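PDB 3MI6: alpha-galactosidase from Lactobacillus brevis, which probably hydrolyses terminal, non-reducing alpha-D-galactose residues of alpha-galactosides, including galactose oligosaccharides and galactomannans. Local coordinates for residues R202-Y207 with G532-G537; S226-P231 with N481-E486; R593-F598 with A667-L672; P715-D720 with Y728-V733. All coordinates share one frame; numbering follows the deposited sequence.

Contact 1 of 4, residues R202-Y207 with G532-G537; sequences RERHLY and GRFDLG
Arg204 lays its guanidinium flat against Phe534, the two planes 17° apart and their centres 4.5 Å from each other. The close packing is at the root of the ring: Arg204 NH1 lies 3.6 Å from Phe534 CB, and Arg204 NH2 comes within 3.7 Å of both Phe534 CG and CD2. Beyond that the overlap thins. Arg204 CZ sits 33° off the ring normal, and the far carbons of the phenyl extend past the cation; the ring also pairs edge-to-face with Tyr567. The other face of the guanidinium rests on Glu203 CB. Phe534, the centre of an inverse gamma turn before helix 536-539, turns its ring toward the arginine, its CG opposite the backbone N (chi1 -162°). Arginine suits this buried seam between the N-terminal and barrel parts because its flat faces stack while its edge bonds: NE to Thr563 OG1, NH1 to Gly531 O and, weakly, NH2 to Thr547 O. With these partners neutral oxygens, the phenyl face probably contributes to holding the charge, though off-centre.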
loop_
_atom_site.group_PDB
_atom_site.type_symbol
_atom_site.label_atom_id
_atom_site.label_comp_id
_atom_site.label_asym_id
_atom_site.label_seq_id
_atom_site.Cartn_x
_atom_site.Cartn_y
_atom_site.Cartn_z
ATOM N N ARG D 202 15.000 -13.597 -19.009
ATOM C CA ARG D 202 13.850 -13.147 -18.218
ATOM C C ARG D 202 13.306 -11.793 -18.687
ATOM O O ARG D 202 13.123 -10.888 -17.895
ATOM C CB ARG D 202 14.164 -13.117 -16.709
ATOM C CG ARG D 202 15.622 -13.001 -16.379
ATOM C CD ARG D 202 15.880 -12.953 -14.869
ATOM N NE ARG D 202 15.752 -11.578 -14.395
ATOM C CZ ARG D 202 16.705 -10.867 -13.795
ATOM N NH1 ARG D 202 17.891 -11.387 -13.535
ATOM N NH2 ARG D 202 16.439 -9.619 -13.428
ATOM N N GLU D 203 13.035 -11.670 -19.975
ATOM C CA GLU D 203 12.588 -10.401 -20.540
ATOM C C GLU D 203 11.204 -9.928 -20.074
ATOM O O GLU D 203 10.293 -10.716 -19.818
ATOM C CB GLU D 203 12.590 -10.459 -22.080
ATOM C CG GLU D 203 13.951 -10.700 -22.719
ATOM C CD GLU D 203 14.315 -12.174 -22.825
ATOM O OE1 GLU D 203 14.021 -12.931 -21.878
ATOM O OE2 GLU D 203 14.897 -12.567 -23.867
ATOM N N ARG D 204 11.061 -8.617 -19.976
ATOM C CA ARG D 204 9.750 -7.988 -19.973
ATOM C C ARG D 204 8.795 -8.345 -18.835
ATOM O O ARG D 204 7.591 -8.393 -19.050
ATOM C CB ARG D 204 9.071 -8.191 -21.338
ATOM C CG ARG D 204 9.675 -7.311 -22.423
ATOM C CD ARG D 204 9.005 -7.468 -23.769
ATOM N NE ARG D 204 9.234 -8.800 -24.314
ATOM C CZ ARG D 204 10.417 -9.240 -24.748
ATOM N NH1 ARG D 204 11.487 -8.445 -24.688
ATOM N NH2 ARG D 204 10.535 -10.480 -25.227
ATOM N N HIS D 205 9.297 -8.553 -17.623
ATOM C CA HIS D 205 8.388 -8.616 -16.466
ATOM C C HIS D 205 7.740 -7.237 -16.275
ATOM O O HIS D 205 8.378 -6.209 -16.514
ATOM C CB HIS D 205 9.132 -9.030 -15.189
ATOM C CG HIS D 205 9.625 -10.444 -15.204
ATOM N ND1 HIS D 205 9.793 -11.186 -14.053
ATOM C CD2 HIS D 205 9.967 -11.261 -16.235
ATOM C CE1 HIS D 205 10.230 -12.395 -14.372
ATOM N NE2 HIS D 205 10.344 -12.466 -15.689
ATOM N N LEU D 206 6.484 -7.219 -15.828
ATOM C CA LEU D 206 5.726 -5.981 -15.665
ATOM C C LEU D 206 6.003 -5.289 -14.313
ATOM O O LEU D 206 6.040 -5.929 -13.269
ATOM C CB LEU D 206 4.245 -6.289 -15.822
ATOM C CG LEU D 206 3.235 -5.141 -15.877
ATOM C CD1 LEU D 206 2.023 -5.635 -16.621
ATOM C CD2 LEU D 206 2.826 -4.605 -14.500
ATOM N N TYR D 207 6.230 -3.980 -14.346
ATOM C CA TYR D 207 6.436 -3.205 -13.125
ATOM C C TYR D 207 5.457 -2.048 -13.149
ATOM O O TYR D 207 5.217 -1.450 -14.195
ATOM C CB TYR D 207 7.871 -2.695 -13.001
ATOM C CG TYR D 207 8.861 -3.776 -12.741
ATOM C CD1 TYR D 207 9.171 -4.164 -11.441
ATOM C CD2 TYR D 207 9.478 -4.449 -13.792
ATOM C CE1 TYR D 207 10.092 -5.186 -11.192
ATOM C CE2 TYR D 207 10.398 -5.477 -13.547
ATOM C CZ TYR D 207 10.697 -5.833 -12.243
ATOM O OH TYR D 207 11.599 -6.851 -11.994
ATOM N N GLY D 532 16.144 -9.612 -27.193
ATOM C CA GLY D 532 16.925 -8.408 -27.001
ATOM C C GLY D 532 16.644 -7.316 -28.022
ATOM O O GLY D 532 17.194 -6.223 -27.933
ATOM N N ARG D 533 15.807 -7.607 -29.011
ATOM C CA ARG D 533 15.374 -6.577 -29.952
ATOM C C ARG D 533 13.889 -6.675 -30.234
ATOM O O ARG D 533 13.424 -6.236 -31.267
ATOM C CB ARG D 533 16.161 -6.655 -31.257
ATOM C CG ARG D 533 17.334 -5.718 -31.309
ATOM C CD ARG D 533 17.465 -5.115 -32.674
ATOM N NE ARG D 533 17.875 -6.090 -33.691
ATOM C CZ ARG D 533 19.082 -6.133 -34.250
ATOM N NH1 ARG D 533 20.026 -5.262 -33.886
ATOM N NH2 ARG D 533 19.343 -7.052 -35.169
ATOM N N PHE D 534 13.150 -7.236 -29.293
ATOM C CA PHE D 534 11.751 -7.532 -29.505
ATOM C C PHE D 534 10.928 -6.251 -29.644
ATOM O O PHE D 534 10.360 -5.768 -28.650
ATOM C CB PHE D 534 11.239 -8.350 -28.319
ATOM C CG PHE D 534 9.967 -9.079 -28.595
ATOM C CD1 PHE D 534 8.765 -8.430 -28.522
ATOM C CD2 PHE D 534 9.992 -10.422 -28.937
ATOM C CE1 PHE D 534 7.606 -9.101 -28.786
ATOM C CE2 PHE D 534 8.841 -11.110 -29.203
ATOM C CZ PHE D 534 7.638 -10.453 -29.126
ATOM N N ASP D 535 10.844 -5.707 -30.859
ATOM C CA ASP D 535 10.199 -4.413 -31.035
ATOM C C ASP D 535 9.509 -4.189 -32.379
ATOM O O ASP D 535 9.735 -4.903 -33.332
ATOM C CB ASP D 535 11.193 -3.297 -30.760
ATOM C CG ASP D 535 12.354 -3.304 -31.724
ATOM O OD1 ASP D 535 12.151 -3.633 -32.919
ATOM O OD2 ASP D 535 13.472 -2.966 -31.280
ATOM N N LEU D 536 8.657 -3.174 -32.440
ATOM C CA LEU D 536 7.852 -2.923 -33.628
ATOM C C LEU D 536 8.743 -2.715 -34.854
ATOM O O LEU D 536 8.356 -3.022 -35.980
ATOM C CB LEU D 536 6.888 -1.744 -33.408
ATOM C CG LEU D 536 5.869 -1.864 -32.246
ATOM C CD1 LEU D 536 5.212 -0.541 -31.962
ATOM C CD2 LEU D 536 4.808 -2.921 -32.468
ATOM N N GLY D 537 9.955 -2.226 -34.626
ATOM C CA GLY D 537 10.851 -1.939 -35.722
ATOM C C GLY D 537 11.132 -3.184 -36.530
ATOM O O GLY D 537 11.237 -3.131 -37.751
#

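Contact 2 of 4, residues S226-P231 with N481-E486; sequences SHQQNP and NRYATE
At the mouth of the barrel, the loop after strand 475-478, which carries the predicted substrate residue Asn481, sends the phenol of Tyr483 into His227. The hydroxyl arrives at the imidazole edge, near its plane, with Tyr483 OH 2.5 Å from His227 ND1 in a very short hydrogen bond that either partner could donate. A weak second bond runs to the same oxygen from the backbone, His227 N lying 3.3 Å from Tyr483 OH. The rings themselves meet rim to rim, their planes 74° apart. His227 lies within an ST motif, in which Ser226 OG accepts from Gln229 N at 3.0 Å. Histidine suits the spot because both its nitrogens are used: NE2 bonds to Ser529 O, and the ring meets Trp200, a predicted substrate residue, edge-to-face. A leucine in its place would probably leave both Tyr483 OH and Ser529 O without their imidazole partner. At the backbone of the tyrosine, Arg482 grips Tyr483 O side-on with NE and NH2, each at 2.9 Å.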
loop_
_atom_site.group_PDB
_atom_site.type_symbol
_atom_site.label_atom_id
_atom_site.label_comp_id
_atom_site.label_asym_id
_atom_site.label_seq_id
_atom_site.Cartn_x
_atom_site.Cartn_y
_atom_site.Cartn_z
ATOM N N SER D 226 16.464 -2.983 -25.660
ATOM C CA SER D 226 17.238 -4.043 -25.012
ATOM C C SER D 226 16.469 -5.319 -24.597
ATOM O O SER D 226 15.279 -5.453 -24.838
ATOM C CB SER D 226 17.993 -3.447 -23.821
ATOM O OG SER D 226 17.159 -2.554 -23.100
ATOM N N HIS D 227 17.191 -6.272 -24.017
ATOM C CA HIS D 227 16.595 -7.252 -23.121
ATOM C C HIS D 227 16.097 -6.489 -21.886
ATOM O O HIS D 227 15.082 -6.820 -21.307
ATOM C CB HIS D 227 17.629 -8.299 -22.646
ATOM C CG HIS D 227 18.144 -9.202 -23.728
ATOM N ND1 HIS D 227 19.322 -8.956 -24.409
ATOM C CD2 HIS D 227 17.650 -10.357 -24.241
ATOM C CE1 HIS D 227 19.523 -9.913 -25.299
ATOM N NE2 HIS D 227 18.524 -10.776 -25.216
ATOM N N GLN D 228 16.822 -5.443 -21.508
ATOM C CA GLN D 228 16.650 -4.803 -20.214
ATOM C C GLN D 228 15.376 -3.983 -20.085
ATOM O O GLN D 228 14.689 -4.067 -19.073
ATOM C CB GLN D 228 17.868 -3.931 -19.909
ATOM C CG GLN D 228 19.169 -4.719 -19.660
ATOM C CD GLN D 228 19.655 -5.467 -20.887
ATOM O OE1 GLN D 228 20.201 -6.573 -20.783
ATOM N NE2 GLN D 228 19.453 -4.877 -22.058
ATOM N N GLN D 229 15.075 -3.174 -21.098
ATOM C CA GLN D 229 13.885 -2.316 -21.096
ATOM C C GLN D 229 13.261 -2.335 -22.478
ATOM O O GLN D 229 13.963 -2.170 -23.464
ATOM C CB GLN D 229 14.243 -0.865 -20.762
ATOM C CG GLN D 229 15.071 -0.669 -19.497
ATOM C CD GLN D 229 14.269 -0.832 -18.215
ATOM O OE1 GLN D 229 13.059 -1.088 -18.242
ATOM N NE2 GLN D 229 14.945 -0.663 -17.074
ATOM N N ASN D 230 11.950 -2.535 -22.553
ATOM C CA ASN D 230 11.244 -2.475 -23.830
ATOM C C ASN D 230 10.661 -1.098 -24.085
ATOM O O ASN D 230 10.281 -0.407 -23.137
ATOM C CB ASN D 230 10.109 -3.494 -23.871
ATOM C CG ASN D 230 9.572 -3.677 -25.256
ATOM O OD1 ASN D 230 10.022 -4.551 -25.989
ATOM N ND2 ASN D 230 8.642 -2.823 -25.650
ATOM N N PRO D 231 10.572 -0.699 -25.368
ATOM C CA PRO D 231 10.048 0.620 -25.755
ATOM C C PRO D 231 8.579 0.834 -25.407
ATOM O O PRO D 231 8.145 1.979 -25.361
ATOM C CB PRO D 231 10.220 0.635 -27.278
ATOM C CG PRO D 231 11.328 -0.325 -27.542
ATOM C CD PRO D 231 11.173 -1.406 -26.513
ATOM N N ASN D 481 23.930 -11.444 -31.066
ATOM C CA ASN D 481 24.280 -11.973 -29.748
ATOM C C ASN D 481 25.262 -11.200 -28.856
ATOM O O ASN D 481 25.734 -11.735 -27.858
ATOM C CB ASN D 481 24.783 -13.410 -29.890
ATOM C CG ASN D 481 23.668 -14.392 -30.179
ATOM O OD1 ASN D 481 23.734 -15.176 -31.137
ATOM N ND2 ASN D 481 22.625 -14.348 -29.359
ATOM N N ARG D 482 25.587 -9.962 -29.190
ATOM C CA ARG D 482 26.310 -9.139 -28.232
ATOM C C ARG D 482 25.944 -7.673 -28.370
ATOM O O ARG D 482 25.296 -7.286 -29.329
ATOM C CB ARG D 482 27.815 -9.304 -28.383
ATOM C CG ARG D 482 28.373 -8.674 -29.628
ATOM C CD ARG D 482 29.807 -8.368 -29.451
ATOM N NE ARG D 482 30.008 -7.155 -28.672
ATOM C CZ ARG D 482 31.207 -6.697 -28.322
ATOM N NH1 ARG D 482 32.296 -7.366 -28.678
ATOM N NH2 ARG D 482 31.328 -5.580 -27.614
ATOM N N TYR D 483 26.354 -6.865 -27.403
ATOM C CA TYR D 483 26.123 -5.423 -27.462
ATOM C C TYR D 483 27.401 -4.678 -27.879
ATOM O O TYR D 483 28.483 -4.985 -27.395
ATOM C CB TYR D 483 25.565 -4.893 -26.129
ATOM C CG TYR D 483 24.175 -5.400 -25.829
ATOM C CD1 TYR D 483 23.142 -5.218 -26.744
ATOM C CD2 TYR D 483 23.884 -6.059 -24.623
ATOM C CE1 TYR D 483 21.858 -5.678 -26.478
ATOM C CE2 TYR D 483 22.609 -6.521 -24.348
ATOM C CZ TYR D 483 21.592 -6.330 -25.283
ATOM O OH TYR D 483 20.303 -6.787 -25.033
ATOM N N ALA D 484 27.280 -3.720 -28.792
ATOM C CA ALA D 484 28.475 -3.013 -29.254
ATOM C C ALA D 484 29.170 -2.263 -28.117
ATOM O O ALA D 484 28.567 -1.909 -27.101
ATOM C CB ALA D 484 28.183 -2.085 -30.444
ATOM N N THR D 485 30.461 -2.041 -28.317
ATOM C CA THR D 485 31.358 -1.560 -27.289
ATOM C C THR D 485 32.442 -0.730 -28.022
ATOM O O THR D 485 32.687 -0.939 -29.231
ATOM C CB THR D 485 31.904 -2.790 -26.506
ATOM O OG1 THR D 485 31.629 -2.644 -25.116
ATOM C CG2 THR D 485 33.371 -3.006 -26.712
ATOM N N GLU D 486 33.049 0.234 -27.329
ATOM C CA GLU D 486 34.013 1.144 -27.968
ATOM C C GLU D 486 33.561 1.649 -29.324
ATOM O O GLU D 486 34.220 1.404 -30.310
ATOM C CB GLU D 486 35.361 0.460 -28.165
ATOM C CG GLU D 486 36.076 0.127 -26.887
ATOM C CD GLU D 486 35.986 -1.332 -26.566
ATOM O OE1 GLU D 486 35.623 -2.107 -27.474
ATOM O OE2 GLU D 486 36.276 -1.708 -25.409
#

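Contact 3 of 4, residues R593-F598 with A667-L672; sequences RGAVAF and ARYQLL
Helix 590-597 passes strand 663-670 with Ala595 CA 7.9 Å from Ala667 CA and Val596 CA 8.5 Å from Tyr669 CA, a separation that small helix residues and one large strand residue can fill. The helix lies between the last two strands of the (beta/alpha)8 barrel, and the strand belongs to the antiparallel sheet of the C-terminal domain, so the contact joins two domains. Tyr669 does most of the bridging. Its CG stands anti to the carbonyl carbon (chi1 -45°), which leads the ring from the strand to the helix. There Tyr669 CE1 is the common meeting point, 3.7 Å from Val596 CG2 and 4.0 Å from Ala595 CB; alanine leaves room for the ring, and the branched valine supplies a methyl beside it. Trp654, on the neighbouring strand, meets the Tyr669 ring edge-to-face. A phenylalanine here would keep this apolar packing but would probably leave Ala595 O, buried in the seam, without the phenol as its mate. That oxygen lies at the edge of the tyrosine ring, in its plane, and accepts from the hydroxyl, whose modelled place is somewhat less sure: Tyr669 OH to Ala595 O is 2.7 Å.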
loop_
_atom_site.group_PDB
_atom_site.type_symbol
_atom_site.label_atom_id
_atom_site.label_comp_id
_atom_site.label_asym_id
_atom_site.label_seq_id
_atom_site.Cartn_x
_atom_site.Cartn_y
_atom_site.Cartn_z
ATOM N N ARG D 593 4.832 -27.606 -20.805
ATOM C CA ARG D 593 5.712 -27.018 -21.823
ATOM C C ARG D 593 4.966 -26.836 -23.140
ATOM O O ARG D 593 5.059 -25.783 -23.775
ATOM C CB ARG D 593 6.990 -27.842 -22.050
ATOM C CG ARG D 593 7.703 -28.211 -20.784
ATOM C CD ARG D 593 9.131 -28.646 -20.997
ATOM N NE ARG D 593 9.318 -29.834 -21.843
ATOM C CZ ARG D 593 9.306 -31.097 -21.420
ATOM N NH1 ARG D 593 9.067 -31.385 -20.152
ATOM N NH2 ARG D 593 9.515 -32.082 -22.282
ATOM N N GLY D 594 4.222 -27.862 -23.540
ATOM C CA GLY D 594 3.387 -27.774 -24.719
ATOM C C GLY D 594 2.362 -26.661 -24.606
ATOM O O GLY D 594 2.206 -25.868 -25.542
ATOM N N ALA D 595 1.689 -26.592 -23.449
ATOM C CA ALA D 595 0.523 -25.723 -23.249
ATOM C C ALA D 595 0.834 -24.232 -23.106
ATOM O O ALA D 595 0.008 -23.397 -23.422
ATOM C CB ALA D 595 -0.317 -26.216 -22.065
ATOM N N VAL D 596 2.018 -23.902 -22.611
ATOM C CA VAL D 596 2.504 -22.522 -22.645
ATOM C C VAL D 596 2.944 -22.126 -24.068
ATOM O O VAL D 596 2.834 -20.981 -24.457
ATOM C CB VAL D 596 3.693 -22.317 -21.664
ATOM C CG1 VAL D 596 4.178 -20.891 -21.688
ATOM C CG2 VAL D 596 3.297 -22.696 -20.244
ATOM N N ALA D 597 3.416 -23.078 -24.862
ATOM C CA ALA D 597 3.910 -22.753 -26.201
ATOM C C ALA D 597 2.815 -22.640 -27.271
ATOM O O ALA D 597 3.035 -22.038 -28.321
ATOM C CB ALA D 597 5.014 -23.725 -26.642
ATOM N N PHE D 598 1.640 -23.205 -27.019
ATOM C CA PHE D 598 0.550 -23.039 -27.976
ATOM C C PHE D 598 0.196 -21.570 -28.148
ATOM O O PHE D 598 -0.208 -21.164 -29.226
ATOM C CB PHE D 598 -0.717 -23.771 -27.556
ATOM C CG PHE D 598 -0.562 -25.247 -27.448
ATOM C CD1 PHE D 598 0.325 -25.925 -28.254
ATOM C CD2 PHE D 598 -1.325 -25.964 -26.539
ATOM C CE1 PHE D 598 0.456 -27.280 -28.148
ATOM C CE2 PHE D 598 -1.203 -27.324 -26.437
ATOM C CZ PHE D 598 -0.314 -27.983 -27.236
ATOM N N ALA D 667 -6.629 -21.213 -20.656
ATOM C CA ALA D 667 -5.628 -22.028 -20.002
ATOM C C ALA D 667 -5.350 -21.422 -18.662
ATOM O O ALA D 667 -5.228 -20.211 -18.562
ATOM C CB ALA D 667 -4.369 -22.083 -20.825
ATOM N N ARG D 668 -5.287 -22.268 -17.636
ATOM C CA ARG D 668 -4.892 -21.872 -16.296
ATOM C C ARG D 668 -3.645 -22.670 -15.917
ATOM O O ARG D 668 -3.627 -23.894 -16.002
ATOM C CB ARG D 668 -6.016 -22.173 -15.326
ATOM C CG ARG D 668 -5.806 -21.722 -13.929
ATOM C CD ARG D 668 -7.047 -22.073 -13.123
ATOM N NE ARG D 668 -7.000 -21.579 -11.751
ATOM C CZ ARG D 668 -6.581 -22.297 -10.710
ATOM N NH1 ARG D 668 -6.170 -23.545 -10.879
ATOM N NH2 ARG D 668 -6.563 -21.759 -9.499
ATOM N N TYR D 669 -2.595 -21.971 -15.515
ATOM C CA TYR D 669 -1.369 -22.607 -15.073
ATOM C C TYR D 669 -1.149 -22.256 -13.614
ATOM O O TYR D 669 -1.204 -21.094 -13.240
ATOM C CB TYR D 669 -0.175 -22.107 -15.903
ATOM C CG TYR D 669 -0.432 -22.046 -17.392
ATOM C CD1 TYR D 669 -0.036 -23.078 -18.213
ATOM C CD2 TYR D 669 -1.094 -20.967 -17.968
ATOM C CE1 TYR D 669 -0.280 -23.043 -19.560
ATOM C CE2 TYR D 669 -1.341 -20.921 -19.318
ATOM C CZ TYR D 669 -0.927 -21.962 -20.112
ATOM O OH TYR D 669 -1.151 -21.954 -21.478
ATOM N N GLN D 670 -0.905 -23.254 -12.779
ATOM C CA GLN D 670 -0.544 -22.976 -11.402
ATOM C C GLN D 670 0.896 -23.405 -11.233
ATOM O O GLN D 670 1.277 -24.501 -11.680
ATOM C CB GLN D 670 -1.452 -23.719 -10.436
ATOM C CG GLN D 670 -1.248 -23.352 -8.976
ATOM C CD GLN D 670 -2.149 -24.168 -8.029
ATOM O OE1 GLN D 670 -2.088 -25.409 -8.018
ATOM N NE2 GLN D 670 -2.991 -23.470 -7.242
ATOM N N LEU D 671 1.707 -22.551 -10.609
ATOM C CA LEU D 671 3.115 -22.891 -10.458
ATOM C C LEU D 671 3.360 -23.908 -9.330
ATOM O O LEU D 671 4.034 -24.925 -9.526
ATOM C CB LEU D 671 3.964 -21.643 -10.266
ATOM C CG LEU D 671 3.954 -20.628 -11.411
ATOM C CD1 LEU D 671 4.835 -19.426 -11.057
ATOM C CD2 LEU D 671 4.409 -21.259 -12.713
ATOM N N LEU D 672 2.800 -23.641 -8.156
ATOM C CA LEU D 672 3.064 -24.465 -6.994
ATOM C C LEU D 672 1.742 -25.043 -6.554
ATOM O O LEU D 672 0.756 -24.318 -6.449
ATOM C CB LEU D 672 3.648 -23.599 -5.878
ATOM C CG LEU D 672 5.163 -23.675 -5.630
ATOM C CD1 LEU D 672 5.957 -23.954 -6.912
ATOM C CD2 LEU D 672 5.667 -22.432 -4.916
#

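Contact 4 of 4, residues P715-D720 with Y728-V733; sequences PTILAD and YTQLFV
Between Pro715 and Ile717, which both reach strand 728-736, Thr716 turns away and its OG1 is held by two groups, Glu53 OE1 and Arg55 NH2 of the fourth subunit. The inward-facing residue of this loop is Ile717, which packs on Tyr728. Its CG2 methyl sits over one face of the phenol ring in a CH-pi contact, 3.7 Å from the Tyr728 ring centroid and only 15° off the ring normal. The other branch reaches the opposite rim of the ring, Ile717 CG1 being 3.7 Å from Tyr728 CD2. Because CG2 is anti to the backbone N while CG1 lies beside it (chi1 -56°), the two branches spread across the ring, as a beta-branched side chain can. Strand 728-736 is an inner strand of the antiparallel sheet of the C-terminal domain, and Tyr728 and Gln730, two residues apart, point to the same side, where the loop lies over them. Gln730 bends at chi2 (147°) and brings its amide beneath the loop: NE2 is 3.8 Å from Ile717 CG1. Gln730 NE2 also comes within 3.4 Å of Pro715 O, but the angle is too poor for a hydrogen bond. Glutamine suits the place because its long neutral amide can lay NE2 against Ile717 while, at the other end, OE1 accepts from Arg668 NH1 on the adjacent strand.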
loop_
_atom_site.group_PDB
_atom_site.type_symbol
_atom_site.label_atom_id
_atom_site.label_comp_id
_atom_site.label_asym_id
_atom_site.label_seq_id
_atom_site.Cartn_x
_atom_site.Cartn_y
_atom_site.Cartn_z
ATOM N N PRO D 715 -11.971 -28.831 -10.997
ATOM C CA PRO D 715 -11.372 -29.881 -10.170
ATOM C C PRO D 715 -10.060 -29.447 -9.538
ATOM O O PRO D 715 -9.169 -28.913 -10.212
ATOM C CB PRO D 715 -11.075 -30.981 -11.184
ATOM C CG PRO D 715 -12.162 -30.851 -12.178
ATOM C CD PRO D 715 -12.519 -29.375 -12.252
ATOM N N THR D 716 -9.954 -29.684 -8.239
ATOM C CA THR D 716 -8.704 -29.511 -7.529
ATOM C C THR D 716 -7.591 -30.387 -8.141
ATOM O O THR D 716 -7.852 -31.465 -8.679
ATOM C CB THR D 716 -8.905 -29.837 -6.037
ATOM O OG1 THR D 716 -10.033 -29.097 -5.546
ATOM C CG2 THR D 716 -7.689 -29.458 -5.244
ATOM N N ILE D 717 -6.357 -29.898 -8.069
ATOM C CA ILE D 717 -5.203 -30.671 -8.475
ATOM C C ILE D 717 -4.735 -31.584 -7.336
ATOM O O ILE D 717 -4.248 -31.113 -6.306
ATOM C CB ILE D 717 -4.070 -29.744 -8.939
ATOM C CG1 ILE D 717 -4.585 -28.832 -10.053
ATOM C CG2 ILE D 717 -2.865 -30.555 -9.405
ATOM C CD1 ILE D 717 -4.088 -27.415 -9.939
ATOM N N LEU D 718 -4.900 -32.890 -7.533
ATOM C CA LEU D 718 -4.660 -33.873 -6.476
ATOM C C LEU D 718 -3.360 -34.646 -6.627
ATOM O O LEU D 718 -2.864 -34.830 -7.734
ATOM C CB LEU D 718 -5.806 -34.881 -6.420
ATOM C CG LEU D 718 -7.130 -34.313 -5.930
ATOM C CD1 LEU D 718 -8.125 -35.440 -5.764
ATOM C CD2 LEU D 718 -6.910 -33.572 -4.618
ATOM N N ALA D 719 -2.829 -35.115 -5.504
ATOM C CA ALA D 719 -1.680 -36.008 -5.521
ATOM C C ALA D 719 -2.099 -37.402 -6.034
ATOM O O ALA D 719 -3.163 -37.910 -5.662
ATOM C CB ALA D 719 -1.076 -36.094 -4.131
ATOM N N ASP D 720 -1.275 -38.004 -6.895
ATOM C CA ASP D 720 -1.549 -39.348 -7.427
ATOM C C ASP D 720 -0.393 -40.357 -7.234
ATOM O O ASP D 720 -0.458 -41.489 -7.719
ATOM C CB ASP D 720 -1.969 -39.285 -8.907
ATOM C CG ASP D 720 -0.817 -38.901 -9.852
ATOM O OD1 ASP D 720 0.347 -38.740 -9.407
ATOM O OD2 ASP D 720 -1.089 -38.761 -11.065
ATOM N N TYR D 728 1.304 -26.874 -13.166
ATOM C CA TYR D 728 0.170 -27.659 -13.646
ATOM C C TYR D 728 -0.645 -26.824 -14.595
ATOM O O TYR D 728 -0.783 -25.614 -14.402
ATOM C CB TYR D 728 -0.727 -28.099 -12.486
ATOM C CG TYR D 728 -1.608 -29.282 -12.810
ATOM C CD1 TYR D 728 -1.162 -30.588 -12.596
ATOM C CD2 TYR D 728 -2.883 -29.107 -13.324
ATOM C CE1 TYR D 728 -1.962 -31.686 -12.883
ATOM C CE2 TYR D 728 -3.694 -30.200 -13.619
ATOM C CZ TYR D 728 -3.227 -31.488 -13.394
ATOM O OH TYR D 728 -4.021 -32.580 -13.683
ATOM N N THR D 729 -1.192 -27.478 -15.612
ATOM C CA THR D 729 -1.999 -26.791 -16.591
ATOM C C THR D 729 -3.386 -27.381 -16.729
ATOM O O THR D 729 -3.556 -28.587 -16.836
ATOM C CB THR D 729 -1.359 -26.854 -17.964
ATOM O OG1 THR D 729 0.006 -26.419 -17.873
ATOM C CG2 THR D 729 -2.145 -25.979 -18.928
ATOM N N GLN D 730 -4.376 -26.505 -16.731
ATOM C CA GLN D 730 -5.738 -26.858 -17.063
ATOM C C GLN D 730 -6.151 -26.095 -18.330
ATOM O O GLN D 730 -6.144 -24.865 -18.363
ATOM C CB GLN D 730 -6.644 -26.527 -15.886
ATOM C CG GLN D 730 -6.350 -27.368 -14.662
ATOM C CD GLN D 730 -6.582 -26.631 -13.351
ATOM O OE1 GLN D 730 -6.195 -25.473 -13.185
ATOM N NE2 GLN D 730 -7.188 -27.315 -12.403
ATOM N N LEU D 731 -6.493 -26.853 -19.365
ATOM C CA LEU D 731 -6.884 -26.334 -20.661
ATOM C C LEU D 731 -8.394 -26.453 -20.817
ATOM O O LEU D 731 -8.999 -27.412 -20.348
ATOM C CB LEU D 731 -6.220 -27.168 -21.740
ATOM C CG LEU D 731 -5.477 -26.521 -22.900
ATOM C CD1 LEU D 731 -4.439 -25.504 -22.430
ATOM C CD2 LEU D 731 -4.829 -27.638 -23.686
ATOM N N PHE D 732 -8.993 -25.481 -21.495
ATOM C CA PHE D 732 -10.429 -25.396 -21.656
ATOM C C PHE D 732 -10.802 -25.047 -23.104
ATOM O O PHE D 732 -10.750 -23.880 -23.498
ATOM C CB PHE D 732 -10.968 -24.306 -20.745
ATOM C CG PHE D 732 -10.722 -24.556 -19.291
ATOM C CD1 PHE D 732 -11.534 -25.419 -18.573
ATOM C CD2 PHE D 732 -9.698 -23.904 -18.623
ATOM C CE1 PHE D 732 -11.310 -25.636 -17.226
ATOM C CE2 PHE D 732 -9.480 -24.126 -17.266
ATOM C CZ PHE D 732 -10.277 -24.990 -16.577
ATOM N N VAL D 733 -11.178 -26.053 -23.889
ATOM C CA VAL D 733 -11.650 -25.835 -25.253
ATOM C C VAL D 733 -13.149 -25.520 -25.275
ATOM O O VAL D 733 -13.979 -26.354 -24.898
ATOM C CB VAL D 733 -11.403 -27.076 -26.112
ATOM C CG1 VAL D 733 -11.850 -26.836 -27.535
ATOM C CG2 VAL D 733 -9.938 -27.478 -26.052
#

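Contacts 1 and 2 lie deep, their centres about 11 Å apart, and both bind the N-terminal part to loops of the barrel near predicted substrate residues; they touch, as where His227 packs on Glu203. Contact 3 is also buried but farther out, joining the barrel to the C-terminal domain, and contact 4 is a surface contact within that domain. The last two share one sheet, since strands 663-670 and 728-736 are neighbours, while contacts 2 and 4 have centres about 39 Å apart. Chemistry follows place: a cation on a ring and a polar histidine-tyrosine pair near the site, a tyrosine spanning apolar packing at the seam, and a methyl on a ring outside.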